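Local atomic coordinates of protection of telomeres protein poz1 (Schizosaccharomyces pombe, PDB entry 5WE0), a protein that binds telomeric DNA, acts alongside Pot1 at chromosome ends, and restrains telomerase and telomere length. Residues F55-F60 and L103-L108; N98-L103 and G147-M152; L108-C113 and E136-Y141; S142-G147 and S214-Y219; L227-D232 and E239-L244. One frame throughout, in Å; residues are numbered along the deposited sequence.

Contact 1 of 5, residues F55-F60 and L103-L108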
# COMPACT_ATOMS: atom_id res chain seq x y z
N PHE A 55 10.21 -2.38 -6.07
CA PHE A 55 10.74 -1.42 -5.10
C PHE A 55 9.96 -0.11 -5.13
O PHE A 55 9.84 0.57 -4.11
CB PHE A 55 12.25 -1.17 -5.34
CG PHE A 55 12.54 -0.17 -6.45
CD1 PHE A 55 12.61 1.20 -6.19
CD2 PHE A 55 12.77 -0.61 -7.76
CE1 PHE A 55 12.88 2.12 -7.22
CE2 PHE A 55 13.04 0.30 -8.80
CZ PHE A 55 13.07 1.67 -8.53
N MET A 56 9.36 0.23 -6.28
CA MET A 56 8.57 1.45 -6.38
C MET A 56 7.23 1.32 -5.65
O MET A 56 6.83 2.24 -4.93
CB MET A 56 8.31 1.81 -7.85
CG MET A 56 9.58 2.14 -8.65
SD MET A 56 9.97 3.90 -8.50
CE MET A 56 8.76 4.63 -9.62
N ASP A 57 6.52 0.20 -5.83
CA ASP A 57 5.29 -0.04 -5.07
C ASP A 57 5.54 -0.04 -3.56
O ASP A 57 4.74 0.49 -2.80
CB ASP A 57 4.64 -1.36 -5.49
CG ASP A 57 3.90 -1.25 -6.82
OD1 ASP A 57 3.52 -0.12 -7.20
OD2 ASP A 57 3.66 -2.29 -7.46
N ILE A 58 6.66 -0.65 -3.13
CA ILE A 58 6.98 -0.71 -1.70
C ILE A 58 7.20 0.68 -1.15
O ILE A 58 6.74 1.01 -0.06
CB ILE A 58 8.20 -1.63 -1.47
CG1 ILE A 58 7.83 -3.09 -1.67
CG2 ILE A 58 8.79 -1.42 -0.08
CD1 ILE A 58 9.02 -4.02 -1.67
N ALA A 59 7.96 1.50 -1.88
CA ALA A 59 8.21 2.87 -1.45
C ALA A 59 6.91 3.66 -1.40
O ALA A 59 6.67 4.42 -0.45
CB ALA A 59 9.21 3.54 -2.39
N PHE A 60 6.03 3.46 -2.38
CA PHE A 60 4.73 4.13 -2.35
C PHE A 60 3.97 3.76 -1.09
O PHE A 60 3.44 4.63 -0.40
CB PHE A 60 3.89 3.78 -3.57
CG PHE A 60 2.50 4.33 -3.45
CD1 PHE A 60 2.26 5.68 -3.68
CD2 PHE A 60 1.46 3.53 -3.00
CE1 PHE A 60 0.99 6.19 -3.52
CE2 PHE A 60 0.19 4.04 -2.84
CZ PHE A 60 -0.04 5.37 -3.09
N LEU A 103 -0.43 -2.79 -3.17
CA LEU A 103 -0.12 -3.77 -2.13
C LEU A 103 -0.34 -5.18 -2.66
O LEU A 103 0.43 -6.11 -2.37
CB LEU A 103 -0.99 -3.52 -0.92
CG LEU A 103 -0.53 -4.23 0.34
CD1 LEU A 103 0.84 -3.70 0.78
CD2 LEU A 103 -1.58 -4.06 1.43
N GLU A 104 -1.39 -5.36 -3.44
CA GLU A 104 -1.67 -6.65 -4.03
C GLU A 104 -0.60 -7.05 -5.05
O GLU A 104 -0.22 -8.23 -5.11
CB GLU A 104 -3.06 -6.62 -4.65
CG GLU A 104 -3.54 -7.90 -5.25
CD GLU A 104 -4.98 -7.76 -5.68
OE1 GLU A 104 -5.23 -7.08 -6.70
OE2 GLU A 104 -5.86 -8.34 -4.99
N ASN A 105 -0.10 -6.10 -5.86
CA ASN A 105 1.01 -6.42 -6.76
C ASN A 105 2.23 -6.89 -5.98
O ASN A 105 2.87 -7.88 -6.35
CB ASN A 105 1.41 -5.21 -7.62
CG ASN A 105 0.30 -4.74 -8.56
OD1 ASN A 105 -0.67 -5.45 -8.82
ND2 ASN A 105 0.43 -3.49 -9.04
N ILE A 106 2.54 -6.22 -4.86
CA ILE A 106 3.66 -6.64 -4.02
C ILE A 106 3.46 -8.07 -3.55
O ILE A 106 4.35 -8.91 -3.66
CB ILE A 106 3.82 -5.69 -2.82
CG1 ILE A 106 4.22 -4.29 -3.27
CG2 ILE A 106 4.83 -6.24 -1.84
CD1 ILE A 106 4.02 -3.22 -2.15
N GLU A 107 2.26 -8.36 -3.03
CA GLU A 107 2.01 -9.69 -2.49
C GLU A 107 2.08 -10.73 -3.60
O GLU A 107 2.57 -11.85 -3.38
CB GLU A 107 0.64 -9.72 -1.80
CG GLU A 107 0.14 -11.11 -1.36
CD GLU A 107 1.05 -11.82 -0.35
OE1 GLU A 107 2.02 -11.20 0.17
OE2 GLU A 107 0.79 -13.00 -0.04
N LEU A 108 1.59 -10.37 -4.78
CA LEU A 108 1.62 -11.28 -5.92
C LEU A 108 3.06 -11.65 -6.24
O LEU A 108 3.39 -12.82 -6.41
CB LEU A 108 0.95 -10.64 -7.13
CG LEU A 108 -0.53 -10.96 -7.35
CD1 LEU A 108 -1.01 -10.40 -8.68
CD2 LEU A 108 -0.77 -12.46 -7.28
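Asp57 and Ile106 mark where two helical segments, 55-60 and 103-108, pass nearest each other, their axes 9.3 Å apart and their chain directions at 134°, with a CA-CA separation of 6.9 Å between these two residues. Ile106 does most of the touching. With CG1 set beside its own backbone N (chi1 -66°) and the chain then extended, it reaches across to the opposite helix: CG1 lies 3.7 Å from Asp57 CB, and the tip CD1 rests 3.8 Å from the backbone N of Ile58. The same methyl meets Ile58 CG1 at 3.8 Å, the two isoleucine side chains crossing at about a right angle. Toward the partly exposed Asn105, the buried Asp57 makes a looser approach, carboxylate and amide planes turned 40° apart. Asp57 OD2 is 3.7 Å from Asn105 CB and 3.8 Å from Asn105 ND2, a proximity rather than a bond. Tyr219 and Thr223 of helix 209-230 also touch Ile106, which thus lies where three helices meet. An alanine here would remove CG1, CG2 and CD1, and is likely to leave Asp57 CB and the Ile58 side chain facing a gap. Contact between these segments therefore rests largely on Ile106, whose branched aliphatic chain covers the methylene of an aspartate while the carboxylate is directed toward Asn105.

Contact 2 of 5, residues N98-L103 and G147-M152; sequences NALERL and GICRWM
Leu100 reaches across to Ile148 and Cys149 from a helical segment that runs almost exactly antiparallel to its partner, at 174°, the axes 11.2 Å apart. Its CB leads toward the opposite helix, and CG, placed beside the backbone N by a chi1 of -75°, comes 3.9 Å from Ile148 CG2. There the chain forks. CD2 lies against the same CG2 at 3.8 Å and also approaches Ile148 CB, whereas CD1 reaches the thiol sulfur, Cys149 SG, at 3.8 Å. Leucine and isoleucine slide past each other in opposite directions, an overlap consistent with the wide spacing between the axes, which long side chains span. The other arm of Ile148 ends in CD1, which is 4.1 Å from Leu103 CD2 one helical turn along, these two side chains meeting at a slant. All the contacts between segments 98-103 and 147-152 are apolar, and the side chains mostly buried. Around them the helical bundle closes in: Phe170 and Trp174 of helix 164-174 pack on Leu100, Phe65 and Trp209 touch Ile148, and Leu216 and Tyr219 of helix 209-230 touch Leu103, placing this antiparallel pair, helices 93-115 and 130-157, near the middle of an all-helical fold.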
# COMPACT_ATOMS: atom_id res chain seq x y z
N ASN A 98 -5.88 2.74 -5.20
CA ASN A 98 -4.62 2.49 -5.91
C ASN A 98 -3.59 1.85 -4.99
O ASN A 98 -2.87 0.93 -5.39
CB ASN A 98 -4.06 3.79 -6.47
CG ASN A 98 -4.91 4.35 -7.61
OD1 ASN A 98 -5.76 3.66 -8.17
ND2 ASN A 98 -4.69 5.61 -7.95
N ALA A 99 -3.52 2.32 -3.74
CA ALA A 99 -2.60 1.74 -2.78
C ALA A 99 -2.89 0.25 -2.57
O ALA A 99 -1.95 -0.55 -2.41
CB ALA A 99 -2.67 2.50 -1.46
N LEU A 100 -4.17 -0.14 -2.51
CA LEU A 100 -4.50 -1.56 -2.31
C LEU A 100 -4.12 -2.38 -3.53
O LEU A 100 -3.71 -3.54 -3.39
CB LEU A 100 -5.99 -1.74 -2.02
CG LEU A 100 -6.43 -1.34 -0.61
CD1 LEU A 100 -7.95 -1.17 -0.56
CD2 LEU A 100 -5.93 -2.39 0.37
N GLU A 101 -4.27 -1.81 -4.71
CA GLU A 101 -3.84 -2.52 -5.89
C GLU A 101 -2.32 -2.70 -5.89
O GLU A 101 -1.82 -3.77 -6.24
CB GLU A 101 -4.33 -1.79 -7.14
CG GLU A 101 -4.02 -2.52 -8.41
CD GLU A 101 -4.80 -1.97 -9.60
OE1 GLU A 101 -4.49 -2.37 -10.75
OE2 GLU A 101 -5.74 -1.18 -9.38
N ARG A 102 -1.62 -1.67 -5.43
CA ARG A 102 -0.17 -1.72 -5.34
C ARG A 102 0.25 -2.77 -4.32
O ARG A 102 1.16 -3.56 -4.56
CB ARG A 102 0.39 -0.35 -4.94
CG ARG A 102 0.42 0.66 -6.07
CD ARG A 102 1.12 1.95 -5.65
NE ARG A 102 0.41 3.14 -6.13
CZ ARG A 102 0.32 3.49 -7.40
NH1 ARG A 102 0.89 2.74 -8.34
NH2 ARG A 102 -0.34 4.59 -7.75
N LEU A 103 -0.43 -2.79 -3.17
CA LEU A 103 -0.12 -3.77 -2.13
C LEU A 103 -0.34 -5.18 -2.66
O LEU A 103 0.43 -6.11 -2.37
CB LEU A 103 -0.99 -3.52 -0.92
CG LEU A 103 -0.53 -4.23 0.34
CD1 LEU A 103 0.84 -3.70 0.78
CD2 LEU A 103 -1.58 -4.06 1.43
N GLY A 147 -7.48 -4.00 7.47
CA GLY A 147 -7.44 -2.75 8.20
C GLY A 147 -7.55 -1.53 7.31
O GLY A 147 -8.25 -0.58 7.64
N ILE A 148 -6.85 -1.54 6.17
CA ILE A 148 -6.91 -0.43 5.24
C ILE A 148 -8.33 -0.25 4.71
O ILE A 148 -8.86 0.88 4.67
CB ILE A 148 -5.89 -0.64 4.10
CG1 ILE A 148 -4.45 -0.58 4.63
CG2 ILE A 148 -6.13 0.34 2.95
CD1 ILE A 148 -3.39 -1.20 3.69
N CYS A 149 -8.96 -1.36 4.28
CA CYS A 149 -10.33 -1.29 3.75
C CYS A 149 -11.32 -0.80 4.79
O CYS A 149 -12.24 -0.04 4.49
CB CYS A 149 -10.78 -2.67 3.25
SG CYS A 149 -9.79 -3.31 1.92
N ARG A 150 -11.18 -1.28 6.02
CA ARG A 150 -12.08 -0.88 7.08
C ARG A 150 -11.92 0.61 7.41
O ARG A 150 -12.92 1.33 7.60
CB ARG A 150 -11.83 -1.74 8.30
CG ARG A 150 -12.88 -1.55 9.36
CD ARG A 150 -13.21 -2.87 10.01
NE ARG A 150 -12.64 -2.84 11.35
CZ ARG A 150 -12.86 -3.74 12.29
NH1 ARG A 150 -12.29 -3.58 13.48
NH2 ARG A 150 -13.64 -4.78 12.03
N TRP A 151 -10.68 1.10 7.47
CA TRP A 151 -10.50 2.51 7.78
C TRP A 151 -10.93 3.41 6.63
O TRP A 151 -11.46 4.51 6.88
CB TRP A 151 -9.06 2.78 8.20
CG TRP A 151 -8.92 2.47 9.68
CD1 TRP A 151 -8.95 1.23 10.28
CD2 TRP A 151 -8.80 3.42 10.74
NE1 TRP A 151 -8.83 1.36 11.65
CE2 TRP A 151 -8.74 2.70 11.95
CE3 TRP A 151 -8.72 4.81 10.77
CZ2 TRP A 151 -8.59 3.32 13.18
CZ3 TRP A 151 -8.60 5.44 12.00
CH2 TRP A 151 -8.53 4.70 13.19
N MET A 152 -10.78 2.96 5.38
CA MET A 152 -11.39 3.67 4.25
C MET A 152 -12.91 3.69 4.39
O MET A 152 -13.54 4.73 4.19
CB MET A 152 -10.98 3.02 2.93
CG MET A 152 -11.40 3.80 1.68
SD MET A 152 -10.56 5.40 1.59
CE MET A 152 -11.93 6.57 1.68

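Contact 3 of 5, residues L108-C113 and E136-Y141; sequences LERQNC and EALKLY
Over one face of the Arg110 guanidinium, offset toward its rim, sits the methyl of Ala137, with CB 3.5 Å from NE. The neighbouring Leu138 adds its CD2, 3.8 Å from Arg110 NH2 and 3.7 Å from Gln111 NE2, its side chain crossing both polar chains at about a right angle. Arg110 gets there by starting with CG opposite the backbone N and then bending at chi3 (63°), which turns the flat group across the small alanine. A second shell fixes it: Glu107, one turn back, makes a salt bridge with NH2 and also accepts a hydrogen bond from Gln111 NE2, while Asn134 and Gln226 receive hydrogen bonds from NH1. A leucine in place of Arg110 would probably leave Glu107 without its cationic partner and Asn134 and Gln226 without their shared donor. Between these antiparallel segments, 167° apart, a charge buried against aliphatic carbon is thus satisfied around its margin, and the guanidinium would be expected to favour the ionised form of Glu107.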
# COMPACT_ATOMS: atom_id res chain seq x y z
N LEU A 108 1.59 -10.37 -4.78
CA LEU A 108 1.62 -11.28 -5.92
C LEU A 108 3.06 -11.65 -6.24
O LEU A 108 3.39 -12.82 -6.41
CB LEU A 108 0.95 -10.64 -7.13
CG LEU A 108 -0.53 -10.96 -7.35
CD1 LEU A 108 -1.01 -10.40 -8.68
CD2 LEU A 108 -0.77 -12.46 -7.28
N GLU A 109 3.91 -10.63 -6.31
CA GLU A 109 5.34 -10.83 -6.59
C GLU A 109 6.04 -11.59 -5.47
O GLU A 109 6.92 -12.42 -5.73
CB GLU A 109 6.01 -9.48 -6.81
CG GLU A 109 7.46 -9.55 -7.26
CD GLU A 109 7.74 -8.68 -8.46
OE1 GLU A 109 6.78 -8.32 -9.19
OE2 GLU A 109 8.93 -8.32 -8.66
N ARG A 110 5.73 -11.29 -4.20
CA ARG A 110 6.31 -12.06 -3.11
C ARG A 110 5.94 -13.54 -3.25
O ARG A 110 6.79 -14.42 -3.07
CB ARG A 110 5.84 -11.54 -1.76
CG ARG A 110 6.50 -12.19 -0.59
CD ARG A 110 5.66 -12.02 0.66
NE ARG A 110 4.37 -12.69 0.48
CZ ARG A 110 4.19 -14.01 0.56
NH1 ARG A 110 5.22 -14.81 0.82
NH2 ARG A 110 2.98 -14.53 0.38
N GLN A 111 4.67 -13.82 -3.55
CA GLN A 111 4.23 -15.21 -3.69
C GLN A 111 5.02 -15.93 -4.79
O GLN A 111 5.41 -17.09 -4.61
CB GLN A 111 2.74 -15.28 -3.96
CG GLN A 111 1.92 -15.08 -2.70
CD GLN A 111 0.43 -15.26 -2.95
OE1 GLN A 111 0.02 -15.90 -3.92
NE2 GLN A 111 -0.39 -14.68 -2.09
N ASN A 112 5.20 -15.30 -5.95
CA ASN A 112 6.00 -15.93 -7.00
C ASN A 112 7.43 -16.20 -6.55
O ASN A 112 7.97 -17.27 -6.82
CB ASN A 112 6.02 -15.10 -8.28
CG ASN A 112 4.86 -15.41 -9.18
OD1 ASN A 112 3.74 -15.64 -8.71
ND2 ASN A 112 5.14 -15.49 -10.48
N CYS A 113 8.05 -15.24 -5.87
CA CYS A 113 9.39 -15.49 -5.35
C CYS A 113 9.44 -16.76 -4.51
O CYS A 113 10.38 -17.55 -4.63
CB CYS A 113 9.86 -14.29 -4.52
SG CYS A 113 11.51 -14.51 -3.83
N GLU A 136 3.80 -16.24 7.56
CA GLU A 136 3.82 -14.98 8.30
C GLU A 136 3.41 -13.81 7.41
O GLU A 136 2.57 -13.00 7.79
CB GLU A 136 5.21 -14.74 8.89
CG GLU A 136 5.40 -15.31 10.27
CD GLU A 136 6.82 -15.11 10.75
OE1 GLU A 136 7.30 -13.97 10.70
OE2 GLU A 136 7.46 -16.09 11.20
N ALA A 137 3.99 -13.73 6.21
CA ALA A 137 3.63 -12.67 5.28
C ALA A 137 2.15 -12.73 4.92
O ALA A 137 1.49 -11.69 4.87
CB ALA A 137 4.50 -12.76 4.02
N LEU A 138 1.62 -13.93 4.69
CA LEU A 138 0.21 -14.04 4.32
C LEU A 138 -0.70 -13.55 5.43
O LEU A 138 -1.71 -12.90 5.17
CB LEU A 138 -0.16 -15.49 3.98
CG LEU A 138 0.26 -16.07 2.65
CD1 LEU A 138 0.05 -17.60 2.71
CD2 LEU A 138 -0.56 -15.44 1.54
N LYS A 139 -0.34 -13.86 6.69
CA LYS A 139 -1.18 -13.44 7.81
C LYS A 139 -1.12 -11.92 7.99
O LYS A 139 -2.15 -11.27 8.16
CB LYS A 139 -0.73 -14.15 9.09
CG LYS A 139 -1.32 -15.55 9.21
CD LYS A 139 -0.44 -16.48 10.04
CE LYS A 139 -0.36 -16.05 11.48
NZ LYS A 139 0.57 -16.90 12.28
N LEU A 140 0.09 -11.36 7.93
CA LEU A 140 0.25 -9.91 8.01
C LEU A 140 -0.44 -9.22 6.85
O LEU A 140 -1.08 -8.17 7.04
CB LEU A 140 1.75 -9.56 8.03
CG LEU A 140 2.49 -10.01 9.29
CD1 LEU A 140 4.02 -9.97 9.10
CD2 LEU A 140 2.06 -9.13 10.48
N TYR A 141 -0.32 -9.77 5.63
CA TYR A 141 -0.93 -9.14 4.47
C TYR A 141 -2.43 -9.03 4.64
O TYR A 141 -3.05 -7.99 4.36
CB TYR A 141 -0.63 -9.93 3.21
CG TYR A 141 -1.40 -9.46 2.00
CD1 TYR A 141 -0.95 -8.37 1.27
CD2 TYR A 141 -2.55 -10.13 1.56
CE1 TYR A 141 -1.63 -7.92 0.17
CE2 TYR A 141 -3.23 -9.69 0.42
CZ TYR A 141 -2.75 -8.56 -0.26
OH TYR A 141 -3.38 -8.05 -1.39

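Contact 4 of 5, residues S142-G147 and S214-Y219; sequences SCAKAG and SVLSRY
Ser214 OG is gripped side-on by Arg218, one turn further along the same helix and next to the surface where Val215 meets Cys143 and Ala144. NE and NH2 both donate to it, at 3.1 Å and 3.2 Å respectively, with the hydroxyl oxygen tilted somewhat out of the guanidinium plane. Outside the two segments, Arg218 NH2 also pairs in a salt bridge with an acidic side chain on the chain of another protein. Across the helix pair the meeting is apolar. Val215 CG1, set opposite its own backbone N (chi1 160°), points into the 142-147 segment, where it lies 3.5 Å from Ala144 N and 3.8 Å from Ala144 CB. Its other branch, CG2, reaches Cys143 SG at 3.8 Å. This is close helix packing, consistent with the small side chain of Ala144: at Ala144 and Leu216 the CA atoms come within 5.2 Å, and segments 142-147 and 214-219, on helices 130-157 and 209-230, cross at -134° with axes 8.5 Å apart. Leu216 comes at the alanine methyl from a different side than Val215, its CD1 3.9 Å from Ala144 CB. Beyond it Phe65, Leu67 and Leu103 touch the leucine, while the Tyr219 hydroxyl is hydrogen-bonded to Glu107 of helix 93-115.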
# COMPACT_ATOMS: atom_id res chain seq x y z
N SER A 142 -3.04 -10.14 5.03
CA SER A 142 -4.48 -10.21 5.17
C SER A 142 -4.98 -9.27 6.28
O SER A 142 -6.00 -8.61 6.12
CB SER A 142 -4.86 -11.69 5.41
OG SER A 142 -6.12 -11.83 6.01
N CYS A 143 -4.25 -9.19 7.39
CA CYS A 143 -4.61 -8.24 8.44
C CYS A 143 -4.45 -6.80 7.95
O CYS A 143 -5.35 -5.97 8.13
CB CYS A 143 -3.77 -8.51 9.70
SG CYS A 143 -4.24 -7.50 11.20
N ALA A 144 -3.30 -6.48 7.34
CA ALA A 144 -3.08 -5.12 6.84
C ALA A 144 -4.14 -4.72 5.83
O ALA A 144 -4.66 -3.60 5.87
CB ALA A 144 -1.69 -5.00 6.21
N LYS A 145 -4.45 -5.61 4.88
CA LYS A 145 -5.41 -5.26 3.85
C LYS A 145 -6.79 -4.99 4.45
O LYS A 145 -7.47 -4.03 4.05
CB LYS A 145 -5.51 -6.36 2.81
CG LYS A 145 -6.47 -6.05 1.69
CD LYS A 145 -6.65 -7.24 0.80
CE LYS A 145 -7.62 -6.93 -0.33
NZ LYS A 145 -7.80 -8.16 -1.15
N ALA A 146 -7.23 -5.84 5.38
CA ALA A 146 -8.54 -5.64 6.00
C ALA A 146 -8.59 -4.34 6.80
O ALA A 146 -9.61 -3.65 6.82
CB ALA A 146 -8.90 -6.82 6.89
N GLY A 147 -7.48 -4.00 7.47
CA GLY A 147 -7.44 -2.75 8.20
C GLY A 147 -7.55 -1.53 7.31
O GLY A 147 -8.25 -0.58 7.64
N SER A 214 1.52 -1.22 12.54
CA SER A 214 2.54 -2.21 12.89
C SER A 214 2.51 -3.43 11.96
O SER A 214 3.55 -3.88 11.48
CB SER A 214 2.36 -2.63 14.35
OG SER A 214 3.14 -3.77 14.64
N VAL A 215 1.31 -3.97 11.72
CA VAL A 215 1.15 -5.12 10.82
C VAL A 215 1.66 -4.80 9.43
O VAL A 215 2.35 -5.61 8.79
CB VAL A 215 -0.33 -5.54 10.79
CG1 VAL A 215 -0.65 -6.36 9.57
CG2 VAL A 215 -0.70 -6.28 12.07
N LEU A 216 1.31 -3.62 8.92
CA LEU A 216 1.70 -3.24 7.56
C LEU A 216 3.21 -3.03 7.47
O LEU A 216 3.85 -3.46 6.50
CB LEU A 216 0.96 -1.98 7.15
CG LEU A 216 1.20 -1.47 5.74
CD1 LEU A 216 0.96 -2.59 4.75
CD2 LEU A 216 0.25 -0.28 5.48
N SER A 217 3.80 -2.37 8.47
CA SER A 217 5.25 -2.25 8.51
C SER A 217 5.92 -3.62 8.53
O SER A 217 6.87 -3.88 7.80
CB SER A 217 5.67 -1.47 9.75
OG SER A 217 7.06 -1.63 9.92
N ARG A 218 5.43 -4.52 9.39
CA ARG A 218 6.00 -5.86 9.47
C ARG A 218 5.77 -6.64 8.19
O ARG A 218 6.62 -7.45 7.81
CB ARG A 218 5.44 -6.59 10.69
CG ARG A 218 6.08 -6.11 11.99
CD ARG A 218 5.57 -6.88 13.18
NE ARG A 218 4.26 -6.45 13.61
CZ ARG A 218 3.33 -7.28 14.07
NH1 ARG A 218 3.60 -8.57 14.14
NH2 ARG A 218 2.15 -6.82 14.46
N TYR A 219 4.64 -6.41 7.51
CA TYR A 219 4.44 -7.05 6.22
C TYR A 219 5.49 -6.60 5.22
O TYR A 219 6.02 -7.41 4.45
CB TYR A 219 3.03 -6.76 5.67
CG TYR A 219 2.93 -7.27 4.27
CD1 TYR A 219 2.86 -8.65 4.01
CD2 TYR A 219 2.98 -6.40 3.19
CE1 TYR A 219 2.82 -9.13 2.71
CE2 TYR A 219 2.93 -6.86 1.90
CZ TYR A 219 2.86 -8.22 1.66
OH TYR A 219 2.84 -8.65 0.35

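Contact 5 of 5, residues L227-D232 and E239-L244; sequences LEVFCD and EIVKML
Val229 and Val241 meet where the chain turns back after helix 209-230, so that the short C-terminal helix 238-241 packs against that helix's last turn at the surface of this all-helical protein. The apolar part is a single methyl pair: Val229 CG2 meets Val241 CG1 at 3.5 Å, and the two side chains slide past each other in opposite directions. The CA atoms of the pair are 7.4 Å apart. Val241 also touches Leu225 one turn earlier on the long helix, as does Ile240. The polar part belongs to Glu228, whose carboxylate serves the connection more than the opposing helix. Its OE1 accepts hydrogen bonds from the backbone N atoms of Phe235 and Gln237 within the intervening turn. The covalent interaction lies at the end of the first helix, where Cys231, just past the helix end, is joined by a disulfide to Cys113 of helix 93-115. In Val241 a chi1 of -43° places CG1 beside the backbone N and faces it toward Val229, and the same CG1 passes Glu228 OE2 at 4.2 Å.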
# COMPACT_ATOMS: atom_id res chain seq x y z
N LEU A 227 12.37 -11.50 -0.29
CA LEU A 227 12.81 -11.22 -1.65
C LEU A 227 14.33 -11.21 -1.74
O LEU A 227 14.90 -11.74 -2.70
CB LEU A 227 12.23 -9.89 -2.11
CG LEU A 227 10.71 -9.88 -2.32
CD1 LEU A 227 10.26 -8.48 -2.62
CD2 LEU A 227 10.28 -10.82 -3.44
N GLU A 228 15.01 -10.66 -0.73
CA GLU A 228 16.47 -10.59 -0.77
C GLU A 228 17.08 -11.97 -0.54
O GLU A 228 17.95 -12.41 -1.31
CB GLU A 228 16.99 -9.61 0.27
CG GLU A 228 18.53 -9.57 0.36
CD GLU A 228 19.06 -8.35 1.11
OE1 GLU A 228 18.49 -7.24 0.97
OE2 GLU A 228 20.04 -8.51 1.87
N VAL A 229 16.58 -12.69 0.46
CA VAL A 229 17.16 -13.97 0.85
C VAL A 229 16.90 -15.02 -0.22
O VAL A 229 17.81 -15.75 -0.62
CB VAL A 229 16.61 -14.39 2.23
CG1 VAL A 229 17.02 -15.81 2.58
CG2 VAL A 229 17.08 -13.42 3.31
N PHE A 230 15.67 -15.09 -0.75
CA PHE A 230 15.30 -16.18 -1.65
C PHE A 230 15.36 -15.85 -3.14
O PHE A 230 15.46 -16.77 -3.95
CB PHE A 230 13.87 -16.66 -1.32
CG PHE A 230 13.77 -17.32 0.01
CD1 PHE A 230 14.29 -18.59 0.21
CD2 PHE A 230 13.19 -16.66 1.08
CE1 PHE A 230 14.22 -19.20 1.45
CE2 PHE A 230 13.11 -17.26 2.33
CZ PHE A 230 13.62 -18.53 2.51
N CYS A 231 15.26 -14.59 -3.53
CA CYS A 231 15.44 -14.18 -4.92
C CYS A 231 16.57 -13.16 -5.05
O CYS A 231 17.30 -12.87 -4.09
CB CYS A 231 14.10 -13.71 -5.49
SG CYS A 231 12.79 -15.03 -5.40
N ASP A 232 16.76 -12.67 -6.27
CA ASP A 232 17.79 -11.68 -6.59
C ASP A 232 17.26 -10.25 -6.51
O ASP A 232 17.18 -9.51 -7.50
CB ASP A 232 18.45 -12.02 -7.92
CG ASP A 232 19.20 -10.84 -8.52
OD1 ASP A 232 20.10 -10.29 -7.83
OD2 ASP A 232 18.99 -10.55 -9.73
N GLU A 239 22.08 -6.66 7.07
CA GLU A 239 22.28 -6.66 8.52
C GLU A 239 21.18 -7.39 9.28
O GLU A 239 21.38 -7.74 10.44
CB GLU A 239 22.36 -5.22 9.04
CG GLU A 239 23.06 -5.05 10.39
CD GLU A 239 24.55 -4.75 10.28
OE1 GLU A 239 24.99 -4.40 9.17
OE2 GLU A 239 25.26 -4.84 11.31
N ILE A 240 20.02 -7.62 8.66
CA ILE A 240 18.95 -8.40 9.29
C ILE A 240 19.07 -9.90 8.99
O ILE A 240 18.87 -10.72 9.89
CB ILE A 240 17.58 -7.84 8.84
CG1 ILE A 240 17.34 -6.45 9.43
CG2 ILE A 240 16.44 -8.78 9.22
CD1 ILE A 240 17.10 -5.35 8.40
N VAL A 241 19.43 -10.28 7.76
CA VAL A 241 19.56 -11.69 7.42
C VAL A 241 20.69 -12.32 8.20
O VAL A 241 20.71 -13.54 8.42
CB VAL A 241 19.81 -11.89 5.90
CG1 VAL A 241 18.93 -11.02 5.09
CG2 VAL A 241 21.27 -11.66 5.53
N LYS A 242 21.73 -11.55 8.48
CA LYS A 242 22.93 -12.07 9.15
C LYS A 242 22.68 -12.59 10.56
O LYS A 242 23.34 -13.50 11.04
CB LYS A 242 24.03 -11.00 9.18
CG LYS A 242 25.42 -11.55 9.42
CD LYS A 242 26.48 -10.48 9.22
CE LYS A 242 27.75 -10.81 10.00
NZ LYS A 242 28.76 -9.73 9.89
N MET A 243 21.71 -11.96 11.23
CA MET A 243 21.35 -12.32 12.60
C MET A 243 20.32 -13.46 12.64
O MET A 243 19.30 -13.36 13.31
CB MET A 243 20.81 -11.10 13.34
CG MET A 243 21.77 -9.92 13.38
SD MET A 243 23.18 -10.21 14.46
CE MET A 243 22.38 -10.33 16.05
N LEU A 244 20.62 -14.53 11.92
CA LEU A 244 19.75 -15.70 11.86
C LEU A 244 20.59 -16.97 12.00
O LEU A 244 21.72 -17.02 11.52
CB LEU A 244 18.96 -15.73 10.55
CG LEU A 244 18.13 -14.49 10.15
CD1 LEU A 244 17.68 -14.59 8.70
CD2 LEU A 244 16.93 -14.25 11.06

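Contacts 1, 2 and 4 are buried, contact 3 partly so, and contact 5 lies at the surface, its centre about 22 Å from that of the chain. Helix 93-115 serves contacts 1, 2 and 3; helix 130-157 serves 2, 3 and 4; helix 209-230 serves 4 and 5. Contacts 2 and 3 thus join one antiparallel pair at two levels, aliphatic near the middle and arginine-bearing farther out. Contacts 1 and 4 share a 134° angle between segment directions and closer axes than that pair. The buried contacts spread apolar touches over several side chains, whereas contact 5 rests on a thin valine pair, with the disulfide to contact 3 close by.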